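Local atomic coordinates of TonB-dependent siderophore receptor (Pseudomonas aeruginosa 39016, PDB entry 5NEC), a protein that probably takes up ferric siderophores, and siderophore-drug conjugates, across the outer membrane through a plugged beta-barrel, driven by energy that TonB transmits. Residues A[56-59]-A[60-63]; A[68-71]-A[72-76]; A[181-184]-A[185-189]; A[542-545]-A[546-550]. All coordinates share one frame; numbering follows the deposited sequence.

Interaction 1. Residues A[56-59]-A[60-63]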
loop_
_atom_site.group_PDB
_atom_site.type_symbol
_atom_site.label_atom_id
_atom_site.label_comp_id
_atom_site.label_asym_id
_atom_site.label_seq_id
_atom_site.Cartn_x
_atom_site.Cartn_y
_atom_site.Cartn_z
ATOM N N VAL A 56 10.266 2.919 7.976
ATOM C CA VAL A 56 10.302 3.760 6.796
ATOM C C VAL A 56 11.035 3.018 5.671
ATOM O O VAL A 56 12.141 2.543 5.861
ATOM C CB VAL A 56 10.941 5.123 7.112
ATOM C CG1 VAL A 56 11.011 5.987 5.851
ATOM C CG2 VAL A 56 10.147 5.815 8.225
ATOM N N VAL A 57 10.381 2.868 4.520
ATOM C CA VAL A 57 11.050 2.364 3.327
ATOM C C VAL A 57 11.636 3.583 2.634
ATOM O O VAL A 57 10.884 4.379 2.060
ATOM C CB VAL A 57 10.110 1.614 2.367
ATOM C CG1 VAL A 57 10.910 1.023 1.197
ATOM C CG2 VAL A 57 9.357 0.532 3.123
ATOM N N PRO A 58 12.968 3.754 2.706
ATOM C CA PRO A 58 13.580 4.947 2.126
ATOM C C PRO A 58 13.742 4.877 0.617
ATOM O O PRO A 58 13.731 3.788 0.031
ATOM C CB PRO A 58 14.944 4.992 2.796
ATOM C CG PRO A 58 15.281 3.558 3.019
ATOM C CD PRO A 58 13.987 2.824 3.228
ATOM N N LYS A 59 13.907 6.051 0.018
ATOM C CA LYS A 59 14.140 6.222 -1.416
ATOM C C LYS A 59 15.091 5.191 -2.020
ATOM O O LYS A 59 14.826 4.642 -3.084
ATOM C CB LYS A 59 14.717 7.623 -1.665
ATOM C CG LYS A 59 14.795 8.039 -3.132
ATOM C CD LYS A 59 15.869 9.093 -3.376
ATOM C CE LYS A 59 15.534 10.399 -2.680
ATOM N NZ LYS A 59 16.711 11.273 -2.436
ATOM N N GLN A 60 16.208 4.955 -1.339
ATOM C CA GLN A 60 17.286 4.136 -1.873
ATOM C C GLN A 60 16.892 2.671 -1.974
ATOM O O GLN A 60 17.331 1.996 -2.908
ATOM C CB GLN A 60 18.559 4.273 -1.022
ATOM C CG GLN A 60 19.838 3.845 -1.732
ATOM C CD GLN A 60 20.044 4.573 -3.045
ATOM O OE1 GLN A 60 19.823 5.772 -3.146
ATOM N NE2 GLN A 60 20.422 3.839 -4.066
ATOM N N VAL A 61 16.078 2.189 -1.028
ATOM C CA VAL A 61 15.536 0.828 -1.103
ATOM C C VAL A 61 14.565 0.694 -2.284
ATOM O O VAL A 61 14.599 -0.309 -2.997
ATOM C CB VAL A 61 14.913 0.375 0.241
ATOM C CG1 VAL A 61 14.148 -0.932 0.101
ATOM C CG2 VAL A 61 16.005 0.190 1.279
ATOM N N ILE A 62 13.740 1.720 -2.496
ATOM C CA ILE A 62 12.811 1.779 -3.632
ATOM C C ILE A 62 13.572 1.709 -4.960
ATOM O O ILE A 62 13.180 0.958 -5.846
ATOM C CB ILE A 62 11.898 3.035 -3.559
ATOM C CG1 ILE A 62 10.981 2.952 -2.331
ATOM C CG2 ILE A 62 11.055 3.206 -4.831
ATOM C CD1 ILE A 62 10.367 4.276 -1.914
ATOM N N LYS A 63 14.673 2.453 -5.077
ATOM C CA LYS A 63 15.531 2.405 -6.276
ATOM C C LYS A 63 16.302 1.087 -6.417
ATOM O O LYS A 63 16.321 0.530 -7.488
ATOM C CB LYS A 63 16.538 3.557 -6.289
ATOM C CG LYS A 63 15.898 4.919 -6.424
ATOM C CD LYS A 63 16.949 5.996 -6.679
ATOM C CE LYS A 63 16.336 7.396 -6.675
ATOM N NZ LYS A 63 17.366 8.447 -6.412
#
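Two amide groups of the first helical turn converge on Pro58 O. Ile62 N gives Pro58 O a straight bond of 3.3 Å (N-H...O 165°), lying in the carbonyl plane. Val61 N comes to Pro58 O at 3.0 Å, bent, and adds a weak one. One residue on, Lys63 N donates to Lys59 O over 3.0 Å, and the alpha-helical ladder is under way. Pro58 occupies the N-cap position, and its ring is apolar surface, Pro58 CD lying 3.8 Å from Val61 CG2. Val57 reaches the same turn through one branch: CG1 stands anti to the backbone N (chi1 -176°) and meets Val61 CG1 at 3.9 Å and Ile62 CG1 at 4.0 Å, the side chains crossing at about a right angle. On the outer flank Lys59 and Lys63 run side by side in the same direction, and Lys63 NZ rests against Lys59 CD (3.4 Å). Lys59 NZ and Lys63 NZ are 4.9 Å apart, a like-charge proximity probably eased by the salt bridge of Lys59 NZ to Glu30. Phe599 of the barrel wall packs on Val57, Pro58 and Val61. Strand 54-57 thus passes through a proline N-cap into helix 59-64, a strand-to-helix junction within the plug domain of a TonB-dependent receptor.

Interaction 2. Residues A[68-71]-A[72-76]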
loop_
_atom_site.group_PDB
_atom_site.type_symbol
_atom_site.label_atom_id
_atom_site.label_comp_id
_atom_site.label_asym_id
_atom_site.label_seq_id
_atom_site.Cartn_x
_atom_site.Cartn_y
_atom_site.Cartn_z
ATOM N N VAL A 68 8.237 -0.913 -8.940
ATOM C CA VAL A 68 7.415 -0.090 -9.847
ATOM C C VAL A 68 6.032 0.210 -9.266
ATOM O O VAL A 68 5.200 0.810 -9.945
ATOM C CB VAL A 68 7.303 -0.716 -11.268
ATOM C CG1 VAL A 68 8.682 -0.831 -11.894
ATOM C CG2 VAL A 68 6.620 -2.078 -11.252
ATOM N N SER A 69 5.779 -0.217 -8.032
ATOM C CA SER A 69 4.499 0.055 -7.376
ATOM C C SER A 69 4.638 0.014 -5.870
ATOM O O SER A 69 5.671 -0.418 -5.341
ATOM C CB SER A 69 3.431 -0.948 -7.813
ATOM O OG SER A 69 3.671 -2.218 -7.243
ATOM N N LEU A 70 3.584 0.465 -5.201
ATOM C CA LEU A 70 3.496 0.470 -3.733
ATOM C C LEU A 70 3.579 -0.927 -3.148
ATOM O O LEU A 70 4.293 -1.124 -2.193
ATOM C CB LEU A 70 2.197 1.164 -3.271
ATOM C CG LEU A 70 1.910 1.242 -1.772
ATOM C CD1 LEU A 70 3.007 1.986 -1.026
ATOM C CD2 LEU A 70 0.582 1.952 -1.537
ATOM N N GLN A 71 2.864 -1.889 -3.734
ATOM C CA GLN A 71 2.911 -3.299 -3.286
ATOM C C GLN A 71 4.281 -3.945 -3.460
ATOM O O GLN A 71 4.771 -4.602 -2.550
ATOM C CB GLN A 71 1.923 -4.163 -4.050
ATOM C CG GLN A 71 0.486 -3.767 -3.888
ATOM C CD GLN A 71 -0.456 -4.789 -4.482
ATOM O OE1 GLN A 71 -0.128 -5.986 -4.622
ATOM N NE2 GLN A 71 -1.658 -4.324 -4.830
ATOM N N ASP A 72 4.853 -3.783 -4.650
ATOM C CA ASP A 72 6.218 -4.219 -4.975
ATOM C C ASP A 72 7.208 -3.735 -3.893
ATOM O O ASP A 72 7.999 -4.514 -3.358
ATOM C CB ASP A 72 6.597 -3.640 -6.354
ATOM C CG ASP A 72 7.648 -4.454 -7.110
ATOM O OD1 ASP A 72 8.125 -5.514 -6.623
ATOM O OD2 ASP A 72 7.981 -4.005 -8.240
ATOM N N ALA A 73 7.107 -2.452 -3.547
ATOM C CA ALA A 73 7.991 -1.825 -2.566
ATOM C C ALA A 73 7.764 -2.347 -1.149
ATOM O O ALA A 73 8.731 -2.512 -0.396
ATOM C CB ALA A 73 7.823 -0.306 -2.594
ATOM N N LEU A 74 6.501 -2.603 -0.790
ATOM C CA LEU A 74 6.166 -3.083 0.559
ATOM C C LEU A 74 6.517 -4.558 0.825
ATOM O O LEU A 74 6.449 -4.995 1.963
ATOM C CB LEU A 74 4.698 -2.801 0.907
ATOM C CG LEU A 74 4.345 -1.334 1.162
ATOM C CD1 LEU A 74 2.828 -1.162 1.170
ATOM C CD2 LEU A 74 4.955 -0.789 2.458
ATOM N N ARG A 75 6.934 -5.309 -0.195
ATOM C CA ARG A 75 7.482 -6.648 0.029
ATOM C C ARG A 75 8.682 -6.653 0.990
ATOM O O ARG A 75 8.949 -7.670 1.621
ATOM C CB ARG A 75 7.828 -7.349 -1.299
ATOM C CG ARG A 75 9.226 -7.113 -1.882
ATOM C CD ARG A 75 9.285 -7.577 -3.339
ATOM N NE ARG A 75 10.629 -7.563 -3.927
ATOM C CZ ARG A 75 11.195 -6.556 -4.609
ATOM N NH1 ARG A 75 10.591 -5.378 -4.805
ATOM N NH2 ARG A 75 12.416 -6.732 -5.097
ATOM N N THR A 76 9.383 -5.512 1.098
ATOM C CA THR A 76 10.483 -5.329 2.062
ATOM C C THR A 76 10.071 -5.197 3.537
ATOM O O THR A 76 10.916 -5.252 4.399
ATOM C CB THR A 76 11.364 -4.095 1.696
ATOM O OG1 THR A 76 10.548 -2.921 1.551
ATOM C CG2 THR A 76 12.129 -4.338 0.422
#
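Just before helix 70-74, Val68 N donates to Asp72 OD2 in a bond of 3.2 Å that is nearly straight (165°), though the donor meets the oxygen on its anti side and 29° out of the carboxylate plane. With chi1 at -154°, Asp72 directs its carboxylate away from its own amide and back toward Val68. The amide of Asp72, its N, is in turn taken up by Ser69 OG at 3.3 Å, so Ser69 is the N-cap of helix 70-74, a short helix in the plug domain. Ser69 O accepts from Ala73 N and Leu70 O from Leu74 N (3.0 Å), whereas the bond of Arg75 N to Gln71 O is weak.

The second carboxylate oxygen, Asp72 OD1, forms a salt bridge with Arg75 NH1 at 3.1 Å. Arg75 NH1 also donates to Asp72 O over 3.1 Å; that oxygen lies near the guanidinium plane, but the donor stands well above the plane of the carbonyl. Arg75 NH2 is bound by Asp682 of the barrel, and Gln71 OE1 accepts from Lys710. Thr76 OG1 donates to Ala73 O at 2.7 Å. On the apolar flank Leu70 and Leu74 lie side by side, CD1 to CD1 3.8 Å, and both pack on Ile127 of strand 124-130.

Interaction 3. Residues A[181-184]-A[185-189]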
loop_
_atom_site.group_PDB
_atom_site.type_symbol
_atom_site.label_atom_id
_atom_site.label_comp_id
_atom_site.label_asym_id
_atom_site.label_seq_id
_atom_site.Cartn_x
_atom_site.Cartn_y
_atom_site.Cartn_z
ATOM N N GLU A 181 15.285 26.012 -9.302
ATOM C CA GLU A 181 15.029 27.263 -8.566
ATOM C C GLU A 181 14.669 28.409 -9.515
ATOM O O GLU A 181 15.086 28.424 -10.674
ATOM C CB GLU A 181 16.225 27.657 -7.713
ATOM C CG GLU A 181 16.479 26.722 -6.541
ATOM C CD GLU A 181 17.610 27.192 -5.620
ATOM O OE1 GLU A 181 18.262 28.216 -5.916
ATOM O OE2 GLU A 181 17.858 26.517 -4.585
ATOM N N PHE A 182 13.855 29.332 -9.021
ATOM C CA PHE A 182 13.577 30.603 -9.699
ATOM C C PHE A 182 13.231 31.679 -8.644
ATOM O O PHE A 182 13.303 31.401 -7.437
ATOM C CB PHE A 182 12.508 30.433 -10.795
ATOM C CG PHE A 182 11.110 30.153 -10.275
ATOM C CD1 PHE A 182 10.768 28.911 -9.749
ATOM C CD2 PHE A 182 10.120 31.132 -10.340
ATOM C CE1 PHE A 182 9.480 28.673 -9.281
ATOM C CE2 PHE A 182 8.838 30.892 -9.867
ATOM C CZ PHE A 182 8.520 29.662 -9.343
ATOM N N LEU A 183 12.897 32.898 -9.085
ATOM C CA LEU A 183 12.831 34.087 -8.202
ATOM C C LEU A 183 14.076 34.196 -7.310
ATOM O O LEU A 183 13.966 34.402 -6.095
ATOM C CB LEU A 183 11.564 34.076 -7.330
ATOM C CG LEU A 183 10.229 33.950 -8.063
ATOM C CD1 LEU A 183 9.099 33.812 -7.061
ATOM C CD2 LEU A 183 9.966 35.114 -9.019
ATOM N N ASP A 184 15.253 34.030 -7.927
ATOM C CA ASP A 184 16.555 34.091 -7.238
ATOM C C ASP A 184 16.652 33.185 -6.013
ATOM O O ASP A 184 17.104 33.608 -4.956
ATOM C CB ASP A 184 16.880 35.540 -6.844
ATOM C CG ASP A 184 16.928 36.474 -8.039
ATOM O OD1 ASP A 184 17.708 36.185 -8.977
ATOM O OD2 ASP A 184 16.193 37.494 -8.038
ATOM N N GLY A 185 16.206 31.940 -6.146
ATOM C CA GLY A 185 16.284 30.969 -5.047
ATOM C C GLY A 185 15.226 31.067 -3.952
ATOM O O GLY A 185 15.266 30.285 -3.001
ATOM N N ASN A 186 14.274 31.994 -4.063
ATOM C CA ASN A 186 13.130 32.024 -3.123
ATOM C C ASN A 186 12.013 31.027 -3.472
ATOM O O ASN A 186 11.177 30.744 -2.621
ATOM C CB ASN A 186 12.538 33.420 -3.024
ATOM C CG ASN A 186 13.536 34.418 -2.516
ATOM O OD1 ASN A 186 13.776 35.432 -3.162
ATOM N ND2 ASN A 186 14.163 34.120 -1.380
ATOM N N ALA A 187 12.008 30.515 -4.702
ATOM C CA ALA A 187 11.000 29.568 -5.147
ATOM C C ALA A 187 11.609 28.451 -5.993
ATOM O O ALA A 187 12.758 28.540 -6.425
ATOM C CB ALA A 187 9.914 30.293 -5.934
ATOM N N ALA A 188 10.828 27.400 -6.217
ATOM C CA ALA A 188 11.276 26.262 -7.029
ATOM C C ALA A 188 10.102 25.580 -7.720
ATOM O O ALA A 188 8.988 25.594 -7.218
ATOM C CB ALA A 188 12.050 25.268 -6.177
ATOM N N PHE A 189 10.370 25.032 -8.895
ATOM C CA PHE A 189 9.415 24.299 -9.697
ATOM C C PHE A 189 9.965 22.886 -9.824
ATOM O O PHE A 189 11.167 22.705 -10.048
ATOM C CB PHE A 189 9.300 24.945 -11.078
ATOM C CG PHE A 189 8.526 24.131 -12.078
ATOM C CD1 PHE A 189 7.148 23.927 -11.929
ATOM C CD2 PHE A 189 9.167 23.573 -13.198
ATOM C CE1 PHE A 189 6.424 23.177 -12.870
ATOM C CE2 PHE A 189 8.442 22.828 -14.145
ATOM C CZ PHE A 189 7.071 22.635 -13.979
#
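The Phe182 ring carries the methyl of Ala187 over one face: CB stands 3.9 Å from the ring centroid, 19° off the normal and offset toward the rim, a CH-pi contact. At the ring's edge, in its plane, lie Ala188 C and Phe189 N, with Phe182 CE1 3.5 Å from Ala188 C. The ring is brought across its partner strand because CG sits between the backbone N and the carbonyl carbon (chi1 70°). Leu183 CD1 reaches the same methyl, Ala187 CB, at 3.8 Å. In the backbone, Phe182 and Ala187 form a hydrogen-bonded antiparallel pair, Phe182 N to Ala187 O at 2.9 Å and Ala187 N returning to Phe182 O. That second oxygen also receives a weak bond from Gly185 N. Asn186 N closes the turn on Leu183 O at 3.2 Å. Beyond the pair, Glu181 OE1 lies 3.5 Å from Gly185 CA, while OE2 accepts from Gly157 N. Leu183 and Asp184 are left-handed, and Gly185 follows with positive phi. Leu217 and Phe219 of strand 206-219 continue the apolar patch around Phe182. This is a type I' beta turn from Leu183 to Asn186 within the four-residue connection of the hairpin between strands 172-182 and 187-200 of the barrel.

Interaction 4. Residues A[542-545]-A[546-550]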
loop_
_atom_site.group_PDB
_atom_site.type_symbol
_atom_site.label_atom_id
_atom_site.label_comp_id
_atom_site.label_asym_id
_atom_site.label_seq_id
_atom_site.Cartn_x
_atom_site.Cartn_y
_atom_site.Cartn_z
ATOM N N LYS A 542 14.455 -0.186 20.997
ATOM C CA LYS A 542 15.167 0.271 19.800
ATOM C C LYS A 542 16.582 0.723 20.143
ATOM O O LYS A 542 16.788 1.412 21.139
ATOM C CB LYS A 542 14.431 1.433 19.146
ATOM C CG LYS A 542 12.943 1.194 18.971
ATOM C CD LYS A 542 12.323 2.174 17.993
ATOM C CE LYS A 542 10.820 2.143 18.124
ATOM N NZ LYS A 542 10.189 3.168 17.253
ATOM N N TRP A 543 17.544 0.359 19.298
ATOM C CA TRP A 543 18.958 0.677 19.512
ATOM C C TRP A 543 19.624 1.204 18.244
ATOM O O TRP A 543 19.365 0.711 17.158
ATOM C CB TRP A 543 19.698 -0.558 20.025
ATOM C CG TRP A 543 19.294 -0.884 21.405
ATOM C CD1 TRP A 543 18.208 -1.609 21.781
ATOM C CD2 TRP A 543 19.940 -0.467 22.616
ATOM N NE1 TRP A 543 18.138 -1.682 23.153
ATOM C CE2 TRP A 543 19.197 -1.002 23.692
ATOM C CE3 TRP A 543 21.084 0.297 22.899
ATOM C CZ2 TRP A 543 19.555 -0.794 25.032
ATOM C CZ3 TRP A 543 21.442 0.501 24.232
ATOM C CH2 TRP A 543 20.678 -0.044 25.279
ATOM N N ALA A 544 20.481 2.209 18.417
ATOM C CA ALA A 544 21.235 2.840 17.340
ATOM C C ALA A 544 22.711 2.525 17.560
ATOM O O ALA A 544 23.259 2.849 18.599
ATOM C CB ALA A 544 21.007 4.341 17.343
ATOM N N PHE A 545 23.338 1.876 16.584
ATOM C CA PHE A 545 24.738 1.482 16.658
ATOM C C PHE A 545 25.551 2.141 15.542
ATOM O O PHE A 545 24.998 2.862 14.697
ATOM C CB PHE A 545 24.846 -0.043 16.586
ATOM C CG PHE A 545 24.266 -0.747 17.781
ATOM C CD1 PHE A 545 24.908 -0.688 19.016
ATOM C CD2 PHE A 545 23.086 -1.476 17.683
ATOM C CE1 PHE A 545 24.385 -1.343 20.131
ATOM C CE2 PHE A 545 22.557 -2.133 18.792
ATOM C CZ PHE A 545 23.204 -2.063 20.019
ATOM N N PHE A 546 26.869 1.910 15.590
ATOM C CA PHE A 546 27.854 2.352 14.585
ATOM C C PHE A 546 27.595 3.780 14.112
ATOM O O PHE A 546 27.367 4.043 12.927
ATOM C CB PHE A 546 27.963 1.339 13.427
ATOM C CG PHE A 546 28.327 -0.070 13.883
ATOM C CD1 PHE A 546 29.484 -0.307 14.638
ATOM C CD2 PHE A 546 27.510 -1.163 13.575
ATOM C CE1 PHE A 546 29.819 -1.600 15.059
ATOM C CE2 PHE A 546 27.841 -2.455 13.986
ATOM C CZ PHE A 546 28.995 -2.674 14.733
ATOM N N ASN A 547 27.633 4.680 15.095
ATOM C CA ASN A 547 27.421 6.121 14.920
ATOM C C ASN A 547 26.034 6.427 14.373
ATOM O O ASN A 547 25.879 7.292 13.510
ATOM C CB ASN A 547 28.516 6.756 14.037
ATOM C CG ASN A 547 29.912 6.575 14.609
ATOM O OD1 ASN A 547 30.330 7.327 15.486
ATOM N ND2 ASN A 547 30.648 5.587 14.103
ATOM N N GLU A 548 25.035 5.710 14.890
ATOM C CA GLU A 548 23.622 5.862 14.495
ATOM C C GLU A 548 23.354 5.640 12.999
ATOM O O GLU A 548 22.505 6.315 12.408
ATOM C CB GLU A 548 23.090 7.234 14.927
ATOM C CG GLU A 548 23.290 7.545 16.408
ATOM C CD GLU A 548 23.366 9.039 16.696
ATOM O OE1 GLU A 548 23.810 9.800 15.805
ATOM O OE2 GLU A 548 22.993 9.451 17.818
ATOM N N ARG A 549 24.085 4.701 12.398
ATOM C CA ARG A 549 23.866 4.298 11.006
ATOM C C ARG A 549 23.169 2.945 10.889
ATOM O O ARG A 549 22.848 2.539 9.778
ATOM C CB ARG A 549 25.192 4.239 10.254
ATOM C CG ARG A 549 25.876 5.576 10.111
ATOM C CD ARG A 549 27.183 5.431 9.371
ATOM N NE ARG A 549 27.897 6.705 9.305
ATOM C CZ ARG A 549 29.166 6.856 8.917
ATOM N NH1 ARG A 549 29.908 5.805 8.546
ATOM N NH2 ARG A 549 29.704 8.077 8.903
ATOM N N LEU A 550 22.970 2.255 12.019
ATOM C CA LEU A 550 22.282 0.965 12.092
ATOM C C LEU A 550 21.238 1.035 13.199
ATOM O O LEU A 550 21.600 1.246 14.351
ATOM C CB LEU A 550 23.282 -0.151 12.425
ATOM C CG LEU A 550 22.753 -1.596 12.497
ATOM C CD1 LEU A 550 22.278 -2.067 11.131
ATOM C CD2 LEU A 550 23.811 -2.539 13.049
#
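Phe545 and Leu550 are joined by backbone hydrogen bonds that make them a hydrogen-bonded antiparallel pair. Phe545 N donates to Leu550 O at 2.9 Å, almost straight at 171° and in the carbonyl plane. The return bond, Leu550 N to Phe545 O, is weak at 3.4 Å; Arg549 N meets Phe545 O at 3.1 Å, nearly along the C=O axis. The amides of Arg549 and Leu550 both turn to Phe545 O, and with these two residues facing Phe545 the pairing is a classic beta bulge. A CA-H...O contact from Ala544 CA to Leu550 O (3.4 Å) gives that acceptor a second, softer partner.

Apolar contacts within the turn are few and none is closer than 4.0 Å. CB of Phe545 faces CB of Leu550 at 4.4 Å, and CD2 of Phe546 lies 4.2 Å from Phe545 CB. Each phenylalanine has CG anti to its carbonyl carbon (chi1 -67° and -57°), yet the rings diverge, consistent with the left-handed backbone at Phe546. Elsewhere Ala544 CB touches the aliphatic Glu548 CG at 4.0 Å.

The guanidinium of Arg549 finds its partner outside the turn, a salt bridge from NH1 to Glu594, and the backbone of Arg549 pairs with Lys591, tying it to the turn between strands 579-589 and 596-609. Phe546, Asn547 and Glu548, all with positive phi, carry the chain round on the surface between strands 534-545 and 550-561. With so little side-chain contact across it, the turn appears to owe its shape chiefly to the backbone, above all to the carbonyl of Phe545, on which the bulge converges.

In the fold
Interactions 1 and 2 belong to the plug domain and follow each other in the chain, their centres about 10 Å apart. They touch directly, through Val61 CG1 and Thr76 CG2 at 4.0 Å, and Ile127 of strand 124-130 lies against side chains of both. Interactions 3 and 4 are instead turns between neighbouring strands of the surrounding barrel, about 37 Å apart between centres. Interaction 4 lies nearer the plug: its centre is about 18 Å from that of interaction 1, with nearest atoms about 9 Å apart, and Leu47 links the two, touched by Val56 and accepting through its backbone O from Lys542 NZ. Interaction 3 remains about 15 Å from interaction 1 at nearest atoms.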